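Local structure of TetR family transcriptional regulator (3NRG) at residues Ser16-Val21 with Ala43-Gly48; Phe88-Trp93 with Lys139-Gln144; Gln100-Asn105 with His174-Phe179; Ala115-Val120 with Val167-Gly172. The protein probably binds DNA at regulatory sites and acts as a transcription factor of the TetR family. All coordinates share one frame; numbering follows the deposited sequence.

Interaction 1 (Ser16-Val21 with Ala43-Gly48)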
loop_
_atom_site.group_PDB
_atom_site.type_symbol
_atom_site.label_atom_id
_atom_site.label_comp_id
_atom_site.label_asym_id
_atom_site.label_seq_id
_atom_site.Cartn_x
_atom_site.Cartn_y
_atom_site.Cartn_z
ATOM N N SER A 16 -7.494 -17.424 -10.211
ATOM C CA SER A 16 -7.701 -16.808 -8.882
ATOM C C SER A 16 -6.948 -17.574 -7.787
ATOM O O SER A 16 -6.388 -16.958 -6.874
ATOM C CB SER A 16 -9.187 -16.739 -8.545
ATOM N N ARG A 17 -6.921 -18.918 -7.895
ATOM C CA ARG A 17 -6.214 -19.784 -6.953
ATOM C C ARG A 17 -4.693 -19.555 -7.042
ATOM O O ARG A 17 -4.015 -19.528 -6.011
ATOM C CB ARG A 17 -6.560 -21.257 -7.217
ATOM N N LEU A 18 -4.172 -19.334 -8.282
ATOM C CA LEU A 18 -2.751 -19.060 -8.531
ATOM C C LEU A 18 -2.351 -17.680 -7.988
ATOM O O LEU A 18 -1.331 -17.569 -7.303
ATOM C CB LEU A 18 -2.433 -19.173 -10.046
ATOM C CG LEU A 18 -0.989 -18.856 -10.488
ATOM C CD1 LEU A 18 0.015 -19.809 -9.841
ATOM C CD2 LEU A 18 -0.861 -18.913 -12.000
ATOM N N ILE A 19 -3.174 -16.634 -8.265
ATOM C CA ILE A 19 -2.919 -15.274 -7.775
ATOM C C ILE A 19 -2.845 -15.247 -6.238
ATOM O O ILE A 19 -1.935 -14.622 -5.688
ATOM C CB ILE A 19 -3.933 -14.243 -8.368
ATOM C CG1 ILE A 19 -3.723 -14.098 -9.908
ATOM C CG2 ILE A 19 -3.814 -12.871 -7.657
ATOM C CD1 ILE A 19 -4.832 -13.346 -10.669
ATOM N N ASP A 20 -3.770 -15.983 -5.552
ATOM C CA ASP A 20 -3.801 -16.100 -4.081
ATOM C C ASP A 20 -2.478 -16.680 -3.553
ATOM O O ASP A 20 -1.952 -16.211 -2.540
ATOM C CB ASP A 20 -4.988 -16.987 -3.641
ATOM C CG ASP A 20 -5.088 -17.199 -2.139
ATOM O OD1 ASP A 20 -5.706 -16.353 -1.461
ATOM O OD2 ASP A 20 -4.590 -18.237 -1.652
ATOM N N VAL A 21 -1.934 -17.701 -4.258
ATOM C CA VAL A 21 -0.668 -18.349 -3.890
ATOM C C VAL A 21 0.506 -17.384 -4.138
ATOM O O VAL A 21 1.380 -17.249 -3.275
ATOM C CB VAL A 21 -0.481 -19.710 -4.629
ATOM C CG1 VAL A 21 0.941 -20.257 -4.452
ATOM C CG2 VAL A 21 -1.514 -20.728 -4.154
ATOM N N ALA A 43 -0.021 -24.106 -5.338
ATOM C CA ALA A 43 -1.047 -23.836 -6.350
ATOM C C ALA A 43 -1.655 -25.123 -6.896
ATOM O O ALA A 43 -2.700 -25.080 -7.547
ATOM C CB ALA A 43 -0.464 -23.013 -7.486
ATOM N N GLY A 44 -0.997 -26.253 -6.630
ATOM C CA GLY A 44 -1.447 -27.556 -7.097
ATOM C C GLY A 44 -1.326 -27.703 -8.599
ATOM O O GLY A 44 -2.257 -28.182 -9.262
ATOM N N ILE A 45 -0.192 -27.237 -9.156
ATOM C CA ILE A 45 0.085 -27.317 -10.597
ATOM C C ILE A 45 1.375 -28.107 -10.870
ATOM O O ILE A 45 2.114 -28.420 -9.930
ATOM C CB ILE A 45 0.084 -25.907 -11.275
ATOM C CG1 ILE A 45 1.031 -24.926 -10.543
ATOM C CG2 ILE A 45 -1.346 -25.349 -11.377
ATOM C CD1 ILE A 45 1.314 -23.612 -11.298
ATOM N N ALA A 46 1.631 -28.450 -12.149
ATOM C CA ALA A 46 2.814 -29.221 -12.549
ATOM C C ALA A 46 4.118 -28.499 -12.222
ATOM O O ALA A 46 4.166 -27.264 -12.235
ATOM C CB ALA A 46 2.754 -29.530 -14.032
ATOM N N LYS A 47 5.177 -29.267 -11.927
ATOM C CA LYS A 47 6.488 -28.693 -11.645
ATOM C C LYS A 47 7.096 -28.159 -12.951
ATOM O O LYS A 47 7.088 -28.859 -13.966
ATOM C CB LYS A 47 7.409 -29.736 -10.982
ATOM C CG LYS A 47 8.627 -29.122 -10.296
ATOM C CD LYS A 47 9.375 -30.149 -9.486
ATOM C CE LYS A 47 10.548 -29.552 -8.764
ATOM N NZ LYS A 47 11.113 -30.504 -7.779
ATOM N N GLY A 48 7.524 -26.895 -12.926
ATOM C CA GLY A 48 8.096 -26.212 -14.086
ATOM C C GLY A 48 7.070 -25.469 -14.927
ATOM O O GLY A 48 7.433 -24.818 -15.908
#

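Interaction 2 (Phe88-Trp93 with Lys139-Gln144)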
loop_
_atom_site.group_PDB
_atom_site.type_symbol
_atom_site.label_atom_id
_atom_site.label_comp_id
_atom_site.label_asym_id
_atom_site.label_seq_id
_atom_site.Cartn_x
_atom_site.Cartn_y
_atom_site.Cartn_z
ATOM N N PHE A 88 -5.789 19.635 6.784
ATOM C CA PHE A 88 -5.719 18.621 7.836
ATOM C C PHE A 88 -6.943 17.717 7.876
ATOM O O PHE A 88 -6.807 16.520 8.132
ATOM C CB PHE A 88 -5.420 19.260 9.194
ATOM C CG PHE A 88 -4.052 19.898 9.223
ATOM C CD1 PHE A 88 -2.901 19.113 9.271
ATOM C CD2 PHE A 88 -3.906 21.274 9.106
ATOM C CE1 PHE A 88 -1.635 19.699 9.226
ATOM C CE2 PHE A 88 -2.639 21.860 9.089
ATOM C CZ PHE A 88 -1.513 21.069 9.158
ATOM N N ALA A 89 -8.121 18.258 7.521
ATOM C CA ALA A 89 -9.340 17.462 7.421
ATOM C C ALA A 89 -9.226 16.513 6.221
ATOM O O ALA A 89 -9.671 15.363 6.301
ATOM C CB ALA A 89 -10.544 18.366 7.268
ATOM N N TYR A 90 -8.550 16.971 5.139
ATOM C CA TYR A 90 -8.285 16.147 3.964
ATOM C C TYR A 90 -7.252 15.066 4.277
ATOM O O TYR A 90 -7.426 13.922 3.863
ATOM C CB TYR A 90 -7.822 17.013 2.772
ATOM C CG TYR A 90 -7.287 16.200 1.609
ATOM C CD1 TYR A 90 -8.137 15.429 0.822
ATOM C CD2 TYR A 90 -5.928 16.187 1.308
ATOM C CE1 TYR A 90 -7.646 14.643 -0.218
ATOM C CE2 TYR A 90 -5.427 15.415 0.262
ATOM C CZ TYR A 90 -6.291 14.651 -0.502
ATOM O OH TYR A 90 -5.802 13.894 -1.529
ATOM N N LEU A 91 -6.174 15.427 5.012
ATOM C CA LEU A 91 -5.122 14.485 5.398
ATOM C C LEU A 91 -5.662 13.350 6.260
ATOM O O LEU A 91 -5.225 12.209 6.106
ATOM C CB LEU A 91 -3.963 15.206 6.107
ATOM C CG LEU A 91 -3.000 16.005 5.204
ATOM C CD1 LEU A 91 -2.060 16.832 6.027
ATOM C CD2 LEU A 91 -2.208 15.088 4.286
ATOM N N ARG A 92 -6.649 13.647 7.131
ATOM C CA ARG A 92 -7.311 12.633 7.963
ATOM C C ARG A 92 -8.083 11.653 7.070
ATOM O O ARG A 92 -8.041 10.447 7.307
ATOM C CB ARG A 92 -8.251 13.301 8.997
ATOM C CG ARG A 92 -8.814 12.338 10.050
ATOM C CD ARG A 92 -10.166 11.763 9.644
ATOM N NE ARG A 92 -10.543 10.615 10.469
ATOM C CZ ARG A 92 -11.319 10.692 11.546
ATOM N NH1 ARG A 92 -11.809 11.863 11.937
ATOM N NH2 ARG A 92 -11.614 9.599 12.236
ATOM N N TRP A 93 -8.781 12.179 6.039
ATOM C CA TRP A 93 -9.506 11.365 5.071
ATOM C C TRP A 93 -8.525 10.480 4.277
ATOM O O TRP A 93 -8.764 9.282 4.131
ATOM C CB TRP A 93 -10.322 12.266 4.116
ATOM C CG TRP A 93 -11.052 11.514 3.034
ATOM C CD1 TRP A 93 -12.321 11.016 3.094
ATOM C CD2 TRP A 93 -10.557 11.199 1.723
ATOM N NE1 TRP A 93 -12.643 10.396 1.907
ATOM C CE2 TRP A 93 -11.576 10.488 1.050
ATOM C CE3 TRP A 93 -9.346 11.450 1.048
ATOM C CZ2 TRP A 93 -11.417 10.007 -0.257
ATOM C CZ3 TRP A 93 -9.190 10.976 -0.245
ATOM C CH2 TRP A 93 -10.218 10.269 -0.887
ATOM N N LYS A 139 4.645 17.239 -0.368
ATOM C CA LYS A 139 5.430 18.470 -0.558
ATOM C C LYS A 139 4.603 19.525 -1.303
ATOM O O LYS A 139 4.607 20.693 -0.916
ATOM C CB LYS A 139 6.742 18.170 -1.306
ATOM C CG LYS A 139 7.770 19.292 -1.214
ATOM C CD LYS A 139 9.027 18.970 -2.000
ATOM C CE LYS A 139 9.994 20.124 -1.993
ATOM N NZ LYS A 139 11.221 19.813 -2.765
ATOM N N GLN A 140 3.843 19.092 -2.329
ATOM C CA GLN A 140 2.954 19.965 -3.103
ATOM C C GLN A 140 1.853 20.548 -2.194
ATOM O O GLN A 140 1.591 21.747 -2.255
ATOM C CB GLN A 140 2.334 19.184 -4.281
ATOM C CG GLN A 140 1.550 20.047 -5.275
ATOM C CD GLN A 140 0.832 19.213 -6.327
ATOM O OE1 GLN A 140 1.304 18.149 -6.757
ATOM N NE2 GLN A 140 -0.307 19.706 -6.794
ATOM N N LEU A 141 1.252 19.701 -1.316
ATOM C CA LEU A 141 0.199 20.133 -0.373
ATOM C C LEU A 141 0.729 21.130 0.651
ATOM O O LEU A 141 0.044 22.107 0.960
ATOM C CB LEU A 141 -0.431 18.928 0.356
ATOM C CG LEU A 141 -1.229 17.932 -0.489
ATOM C CD1 LEU A 141 -1.687 16.774 0.357
ATOM C CD2 LEU A 141 -2.434 18.588 -1.133
ATOM N N VAL A 142 1.948 20.879 1.190
ATOM C CA VAL A 142 2.575 21.769 2.179
ATOM C C VAL A 142 2.935 23.116 1.534
ATOM O O VAL A 142 2.671 24.164 2.130
ATOM C CB VAL A 142 3.790 21.102 2.896
ATOM C CG1 VAL A 142 4.511 22.091 3.803
ATOM C CG2 VAL A 142 3.350 19.883 3.687
ATOM N N GLU A 143 3.477 23.091 0.289
ATOM C CA GLU A 143 3.810 24.320 -0.456
ATOM C C GLU A 143 2.566 25.165 -0.715
ATOM O O GLU A 143 2.629 26.392 -0.604
ATOM C CB GLU A 143 4.532 23.994 -1.770
ATOM C CG GLU A 143 6.015 23.728 -1.583
ATOM C CD GLU A 143 6.727 23.074 -2.751
ATOM O OE1 GLU A 143 6.078 22.301 -3.494
ATOM O OE2 GLU A 143 7.962 23.251 -2.857
ATOM N N GLN A 144 1.411 24.497 -0.984
ATOM C CA GLN A 144 0.114 25.159 -1.172
ATOM C C GLN A 144 -0.357 25.826 0.127
ATOM O O GLN A 144 -0.789 26.978 0.101
ATOM C CB GLN A 144 -0.943 24.158 -1.676
ATOM C CG GLN A 144 -0.875 23.899 -3.183
ATOM C CD GLN A 144 -1.870 22.852 -3.648
ATOM O OE1 GLN A 144 -2.850 22.526 -2.968
ATOM N NE2 GLN A 144 -1.641 22.312 -4.830
#

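Interaction 3 (Gln100-Asn105 with His174-Phe179)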
loop_
_atom_site.group_PDB
_atom_site.type_symbol
_atom_site.label_atom_id
_atom_site.label_comp_id
_atom_site.label_asym_id
_atom_site.label_seq_id
_atom_site.Cartn_x
_atom_site.Cartn_y
_atom_site.Cartn_z
ATOM N N GLN A 100 -7.509 1.816 5.191
ATOM C CA GLN A 100 -8.607 0.933 4.775
ATOM C C GLN A 100 -8.201 0.044 3.597
ATOM O O GLN A 100 -8.564 -1.133 3.570
ATOM C CB GLN A 100 -9.880 1.732 4.445
ATOM C CG GLN A 100 -10.603 2.308 5.671
ATOM C CD GLN A 100 -11.089 1.240 6.625
ATOM O OE1 GLN A 100 -10.465 0.970 7.658
ATOM N NE2 GLN A 100 -12.225 0.624 6.307
ATOM N N PHE A 101 -7.410 0.593 2.645
ATOM C CA PHE A 101 -6.914 -0.175 1.499
ATOM C C PHE A 101 -5.963 -1.293 1.958
ATOM O O PHE A 101 -5.981 -2.390 1.395
ATOM C CB PHE A 101 -6.214 0.744 0.468
ATOM C CG PHE A 101 -5.613 -0.024 -0.687
ATOM C CD1 PHE A 101 -6.425 -0.583 -1.670
ATOM C CD2 PHE A 101 -4.248 -0.282 -0.736
ATOM C CE1 PHE A 101 -5.881 -1.386 -2.676
ATOM C CE2 PHE A 101 -3.703 -1.068 -1.756
ATOM C CZ PHE A 101 -4.522 -1.609 -2.723
ATOM N N GLN A 102 -5.127 -1.001 2.971
ATOM C CA GLN A 102 -4.192 -1.957 3.549
ATOM C C GLN A 102 -4.947 -3.123 4.231
ATOM O O GLN A 102 -4.586 -4.278 4.041
ATOM C CB GLN A 102 -3.269 -1.250 4.557
ATOM C CG GLN A 102 -2.119 -2.129 5.051
ATOM C CD GLN A 102 -1.404 -1.556 6.248
ATOM O OE1 GLN A 102 -1.218 -0.336 6.380
ATOM N NE2 GLN A 102 -0.929 -2.440 7.120
ATOM N N PHE A 103 -6.005 -2.807 5.003
ATOM C CA PHE A 103 -6.798 -3.806 5.729
ATOM C C PHE A 103 -7.630 -4.715 4.791
ATOM O O PHE A 103 -7.870 -5.881 5.137
ATOM C CB PHE A 103 -7.705 -3.123 6.770
ATOM C CG PHE A 103 -7.001 -2.440 7.936
ATOM C CD1 PHE A 103 -5.616 -2.525 8.086
ATOM C CD2 PHE A 103 -7.730 -1.762 8.909
ATOM C CE1 PHE A 103 -4.975 -1.908 9.166
ATOM C CE2 PHE A 103 -7.087 -1.162 9.998
ATOM C CZ PHE A 103 -5.715 -1.242 10.120
ATOM N N HIS A 104 -8.075 -4.177 3.606
ATOM C CA HIS A 104 -8.864 -4.947 2.636
ATOM C C HIS A 104 -7.968 -5.694 1.639
ATOM O O HIS A 104 -8.389 -6.704 1.062
ATOM C CB HIS A 104 -9.863 -4.040 1.893
ATOM C CG HIS A 104 -11.008 -3.578 2.743
ATOM N ND1 HIS A 104 -11.039 -2.305 3.285
ATOM C CD2 HIS A 104 -12.128 -4.238 3.118
ATOM C CE1 HIS A 104 -12.173 -2.230 3.962
ATOM N NE2 HIS A 104 -12.863 -3.366 3.887
ATOM N N ASN A 105 -6.724 -5.208 1.442
ATOM C CA ASN A 105 -5.756 -5.844 0.537
ATOM C C ASN A 105 -4.400 -5.984 1.246
ATOM O O ASN A 105 -3.425 -5.344 0.842
ATOM C CB ASN A 105 -5.626 -5.039 -0.765
ATOM C CG ASN A 105 -6.917 -4.954 -1.541
ATOM O OD1 ASN A 105 -7.660 -3.971 -1.450
ATOM N ND2 ASN A 105 -7.234 -6.006 -2.296
ATOM N N HIS A 174 1.437 -0.098 12.619
ATOM C CA HIS A 174 1.429 0.163 14.055
ATOM C C HIS A 174 0.061 -0.116 14.680
ATOM O O HIS A 174 -0.006 -0.679 15.775
ATOM C CB HIS A 174 1.885 1.594 14.357
ATOM C CG HIS A 174 2.040 1.859 15.820
ATOM N ND1 HIS A 174 3.007 1.208 16.574
ATOM C CD2 HIS A 174 1.324 2.667 16.632
ATOM C CE1 HIS A 174 2.856 1.651 17.808
ATOM N NE2 HIS A 174 1.865 2.540 17.891
ATOM N N LEU A 175 -1.027 0.271 13.982
ATOM C CA LEU A 175 -2.402 0.025 14.438
ATOM C C LEU A 175 -2.639 -1.468 14.636
ATOM O O LEU A 175 -3.133 -1.873 15.690
ATOM C CB LEU A 175 -3.426 0.594 13.429
ATOM C CG LEU A 175 -3.407 2.107 13.226
ATOM C CD1 LEU A 175 -4.326 2.502 12.120
ATOM C CD2 LEU A 175 -3.765 2.840 14.503
ATOM N N ILE A 176 -2.224 -2.293 13.641
ATOM C CA ILE A 176 -2.328 -3.758 13.689
ATOM C C ILE A 176 -1.527 -4.300 14.874
ATOM O O ILE A 176 -2.059 -5.058 15.682
ATOM C CB ILE A 176 -1.860 -4.389 12.338
ATOM C CG1 ILE A 176 -2.823 -4.022 11.192
ATOM C CG2 ILE A 176 -1.711 -5.906 12.461
ATOM C CD1 ILE A 176 -2.252 -4.256 9.780
ATOM N N GLU A 177 -0.261 -3.865 14.999
ATOM C CA GLU A 177 0.644 -4.279 16.071
ATOM C C GLU A 177 0.049 -3.972 17.457
ATOM O O GLU A 177 0.152 -4.797 18.372
ATOM C CB GLU A 177 2.005 -3.579 15.897
ATOM C CG GLU A 177 3.094 -4.074 16.832
ATOM C CD GLU A 177 4.411 -3.346 16.673
ATOM O OE1 GLU A 177 4.488 -2.157 17.060
ATOM O OE2 GLU A 177 5.371 -3.967 16.166
ATOM N N ARG A 178 -0.605 -2.808 17.593
ATOM C CA ARG A 178 -1.170 -2.356 18.854
ATOM C C ARG A 178 -2.518 -3.015 19.195
ATOM O O ARG A 178 -2.730 -3.395 20.349
ATOM C CB ARG A 178 -1.302 -0.819 18.860
ATOM C CG ARG A 178 -1.696 -0.246 20.204
ATOM C CD ARG A 178 -1.867 1.250 20.151
ATOM N NE ARG A 178 -2.362 1.779 21.424
ATOM C CZ ARG A 178 -2.615 3.066 21.647
ATOM N NH1 ARG A 178 -2.415 3.966 20.688
ATOM N NH2 ARG A 178 -3.067 3.464 22.828
ATOM N N PHE A 179 -3.444 -3.104 18.212
ATOM C CA PHE A 179 -4.807 -3.567 18.482
ATOM C C PHE A 179 -5.145 -5.003 18.061
ATOM O O PHE A 179 -6.010 -5.623 18.689
ATOM C CB PHE A 179 -5.836 -2.575 17.928
ATOM C CG PHE A 179 -5.683 -1.167 18.458
ATOM C CD1 PHE A 179 -6.098 -0.841 19.745
ATOM C CD2 PHE A 179 -5.153 -0.160 17.660
ATOM C CE1 PHE A 179 -5.958 0.461 20.234
ATOM C CE2 PHE A 179 -5.020 1.148 18.148
ATOM C CZ PHE A 179 -5.427 1.449 19.428
#

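Interaction 4 (Ala115-Val120 with Val167-Gly172)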
loop_
_atom_site.group_PDB
_atom_site.type_symbol
_atom_site.label_atom_id
_atom_site.label_comp_id
_atom_site.label_asym_id
_atom_site.label_seq_id
_atom_site.Cartn_x
_atom_site.Cartn_y
_atom_site.Cartn_z
ATOM N N ALA A 115 8.732 -3.147 -1.280
ATOM C CA ALA A 115 9.404 -2.509 -2.424
ATOM C C ALA A 115 10.127 -1.206 -2.024
ATOM O O ALA A 115 11.059 -0.787 -2.712
ATOM C CB ALA A 115 8.395 -2.228 -3.531
ATOM N N LEU A 116 9.696 -0.577 -0.905
ATOM C CA LEU A 116 10.311 0.648 -0.381
ATOM C C LEU A 116 11.715 0.393 0.192
ATOM O O LEU A 116 12.528 1.318 0.243
ATOM C CB LEU A 116 9.433 1.259 0.723
ATOM C CG LEU A 116 8.086 1.830 0.303
ATOM C CD1 LEU A 116 7.195 2.017 1.501
ATOM C CD2 LEU A 116 8.250 3.136 -0.454
ATOM N N TYR A 117 11.979 -0.841 0.672
ATOM C CA TYR A 117 13.232 -1.166 1.355
ATOM C C TYR A 117 14.058 -2.244 0.646
ATOM O O TYR A 117 15.283 -2.125 0.570
ATOM C CB TYR A 117 12.953 -1.577 2.823
ATOM C CG TYR A 117 12.017 -0.633 3.555
ATOM C CD1 TYR A 117 12.472 0.582 4.061
ATOM C CD2 TYR A 117 10.674 -0.951 3.733
ATOM C CE1 TYR A 117 11.610 1.468 4.702
ATOM C CE2 TYR A 117 9.802 -0.075 4.379
ATOM C CZ TYR A 117 10.276 1.132 4.867
ATOM O OH TYR A 117 9.425 1.992 5.511
ATOM N N ASP A 118 13.399 -3.309 0.167
ATOM C CA ASP A 118 14.075 -4.450 -0.450
ATOM C C ASP A 118 14.610 -4.169 -1.861
ATOM O O ASP A 118 14.041 -3.353 -2.591
ATOM C CB ASP A 118 13.157 -5.691 -0.444
ATOM C CG ASP A 118 12.791 -6.201 0.952
ATOM O OD1 ASP A 118 13.287 -5.619 1.953
ATOM O OD2 ASP A 118 12.011 -7.178 1.043
ATOM N N ASP A 119 15.707 -4.869 -2.247
ATOM C CA ASP A 119 16.301 -4.748 -3.584
ATOM C C ASP A 119 15.444 -5.529 -4.574
ATOM O O ASP A 119 15.656 -6.730 -4.779
ATOM C CB ASP A 119 17.769 -5.255 -3.588
ATOM C CG ASP A 119 18.544 -4.976 -4.881
ATOM O OD1 ASP A 119 17.973 -5.188 -5.981
ATOM O OD2 ASP A 119 19.747 -4.642 -4.791
ATOM N N VAL A 120 14.443 -4.858 -5.151
ATOM C CA VAL A 120 13.512 -5.481 -6.088
ATOM C C VAL A 120 13.740 -4.985 -7.528
ATOM O O VAL A 120 14.138 -3.834 -7.724
ATOM C CB VAL A 120 12.033 -5.335 -5.633
ATOM C CG1 VAL A 120 11.766 -6.153 -4.368
ATOM C CG2 VAL A 120 11.653 -3.868 -5.426
ATOM N N VAL A 167 4.850 8.923 8.574
ATOM C CA VAL A 167 3.672 8.638 9.397
ATOM C C VAL A 167 2.652 7.835 8.588
ATOM O O VAL A 167 2.244 6.751 9.019
ATOM C CB VAL A 167 3.059 9.943 9.982
ATOM C CG1 VAL A 167 1.666 9.692 10.539
ATOM C CG2 VAL A 167 3.968 10.546 11.051
ATOM N N PHE A 168 2.293 8.334 7.383
ATOM C CA PHE A 168 1.326 7.673 6.490
ATOM C C PHE A 168 1.772 6.252 6.078
ATOM O O PHE A 168 0.937 5.362 5.922
ATOM C CB PHE A 168 1.067 8.541 5.240
ATOM C CG PHE A 168 0.009 9.605 5.414
ATOM C CD1 PHE A 168 0.201 10.664 6.295
ATOM C CD2 PHE A 168 -1.151 9.588 4.649
ATOM C CE1 PHE A 168 -0.774 11.654 6.450
ATOM C CE2 PHE A 168 -2.117 10.590 4.787
ATOM C CZ PHE A 168 -1.930 11.608 5.698
ATOM N N THR A 169 3.076 6.056 5.898
ATOM C CA THR A 169 3.642 4.773 5.496
ATOM C C THR A 169 3.579 3.734 6.626
ATOM O O THR A 169 3.355 2.551 6.353
ATOM C CB THR A 169 5.086 4.989 4.992
ATOM O OG1 THR A 169 5.045 5.823 3.838
ATOM C CG2 THR A 169 5.798 3.694 4.662
ATOM N N GLU A 170 3.782 4.171 7.886
ATOM C CA GLU A 170 3.919 3.251 9.010
ATOM C C GLU A 170 2.712 3.119 9.944
ATOM O O GLU A 170 2.681 2.173 10.738
ATOM C CB GLU A 170 5.186 3.579 9.817
ATOM C CG GLU A 170 6.472 3.529 9.007
ATOM C CD GLU A 170 6.948 2.150 8.584
ATOM O OE1 GLU A 170 6.447 1.140 9.131
ATOM O OE2 GLU A 170 7.860 2.084 7.731
ATOM N N LEU A 171 1.741 4.067 9.899
ATOM C CA LEU A 171 0.613 4.024 10.840
ATOM C C LEU A 171 -0.192 2.718 10.828
ATOM O O LEU A 171 -0.431 2.154 11.888
ATOM C CB LEU A 171 -0.302 5.257 10.732
ATOM C CG LEU A 171 -1.362 5.397 11.862
ATOM C CD1 LEU A 171 -0.705 5.352 13.263
ATOM C CD2 LEU A 171 -2.184 6.656 11.694
ATOM N N GLY A 172 -0.562 2.244 9.638
ATOM C CA GLY A 172 -1.332 1.012 9.470
ATOM C C GLY A 172 -0.718 -0.181 10.167
ATOM O O GLY A 172 -1.400 -0.881 10.920
#

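Interaction 1 (Ser16-Val21 with Ala43-Gly48)
L18 and V21 of helix 12-28 pack on A43 and I45 at the turn of the predicted helix-turn-helix motif. Along residues 16-21, L18 is the first to meet the other segment. Its CB does not point straight at the turn. The far end of the side chain comes closer, because CG lies anti to the backbone N (chi1 178°). One methyl does the touching. L18 CD1 is 4.0 Å from A43 CB and 4.3 Å from I45 CD1, so it is shared between the two residues. F7 and Y53 also touch L18 and help bury it.

One helical turn further on, V21 points at the same alanine. V21 CG2 is 3.8 Å from A43 CA and 4.2 Å from A43 CB. The other methyl, V21 CG1, is 4.1 Å from A43 N. V21 thus lies against the backbone of A43 as much as against its methyl, and it also touches R42. The two backbones are close here, with A43 CA 5.5 Å from L18 CA. The small side chain of A43 suits such an approach.

G44 follows with a positive phi of 69° and turns the chain out of helix 36-43. I45 then points back toward L18 and also rests on T40 and Y53.

The side chains that meet are all apolar, and V21 adds its contact with the A43 backbone. The contact rests on methyl packing and holds the turn of the predicted motif against helix 12-28.

Interaction 2 (Phe88-Trp93 with Lys139-Gln144)
L141 meets Y90 and L91 in a small apolar contact between two helices of the all-helical C-terminal domain of a TetR-type regulator. Helix 87-104 supplies Y90 and L91. Helix 124-147 supplies L141. The two helices do not lie close here: the nearest CA atoms, those of L91 and L141, are 9.7 Å apart. Long side chains bridge the distance, and all three point across it.

The ring of Y90 swings toward the second helix because its CG is anti to the backbone N (chi1 169°). L141 reaches the edge of this ring, near its plane, and does not lie over a face. The two side chains cross at about a right angle. The hydroxyl of Y90 is not used on L141. It hydrogen-bonds to the hydroxyl of Y137, on the same helix as L141, which gives the tyrosine a second hold on that helix.

L91 lies deeper and is buried. Besides L141 it touches F168 of helix 157-179, which links this contact to a third helix. V142, next to L141, packs on A160 and L164 of that same helix. Thus helix 157-179 meets both partners.

One methyl of L141 carries both cross-contacts: CD1 lies 4.0 Å from Y90 CE2 and 4.3 Å from L91 CD2.

Interaction 3 (Gln100-Asn105 with His174-Phe179)
F103 and I176 slide past each other in opposite directions, and they are the two residues most involved in the contact between helix 87-104 and helix 157-179. F103 CE1 lies 3.6 Å from I176 CG1 and equally near I176 CD1. The isoleucine comes to the ring obliquely. L175 meets the edge of the ring, near its plane, with F103 CZ 4.4 Å from L175 CB. The CB of F103 does not aim at the other helix. Its outer ring atoms reach there with CG anti to the carbonyl carbon (chi1 -67°).

Q102 comes from the opposite direction to I176, with its chain extended beyond CG. Its amide end meets the same methyl: Q102 NE2 is 3.5 Å from I176 CD1. That methyl touches both the amide and the ring, which come to it from directions roughly at right angles.

M199 and I192 also touch F103. An alanine in place of F103 would probably open a gap beside I176 and L175 and leave M199 and I192 without their aromatic partner.

The local helix axes pass 12.2 Å apart at an angle of 63°. Large side chains filling the space between inclined helices fit the helical C-terminal domain of TetR-family regulators.

Interaction 4 (Ala115-Val120 with Val167-Gly172)
L116 and T169 form the closely packed part of this contact, while Y117 and E170 form its outer, polar part. L116 and T169 reach toward each other tip to tip, and L116 CD1 is 3.8 Å from T169 CG2. The methyl of T169 faces the loop with CG2 anti to the backbone N. Its hydroxyl bonds instead to the carbonyl O of N165, in its own helix. L116 also touches R131 of helix 124-147.

Y117 lies on the exposed side. Its hydroxyl donates a hydrogen bond to E170, with Y117 OH 2.7 Å from E170 OE2. The donor meets this oxygen nearly along the C-O axis. Ring and carboxylate planes are 40° apart. E170 bends at chi2 (-71°) to bring its end to the tyrosine. Its other oxygen, OE1, bonds to the hydroxyl of Y113, whose ring meets that of Y117 edge to face.

An alanine at E170 would probably leave the hydroxyls of Y117 and Y113 without their shared carboxylate partner and let the Y117 ring turn more freely.

One carboxylate thus ties two tyrosines to helix 157-179. The two bonds probably stabilise its negative charge, and a small apolar contact lies beside them.

How the interactions relate
Interaction 1 comes first along the chain and joins helix 12-28 to the predicted DNA-binding motif. Interactions 2, 3 and 4 all belong to the helical C-terminal domain. The centres of interactions 1 and 2 are about 42 Å apart, on opposite sides of the chain's centre. Interactions 2 and 3 share helix 87-104, and interactions 3 and 4 share helix 157-179. Interaction 4 is nested inside the loop closed by interaction 3, while interaction 2 alternates with both. Interaction 4 touches interaction 2 through F168 against L91, and interaction 3 through G172 against Q102. Helix 157-179 therefore joins the C-terminal contacts into one helical body, with interaction 1 set apart.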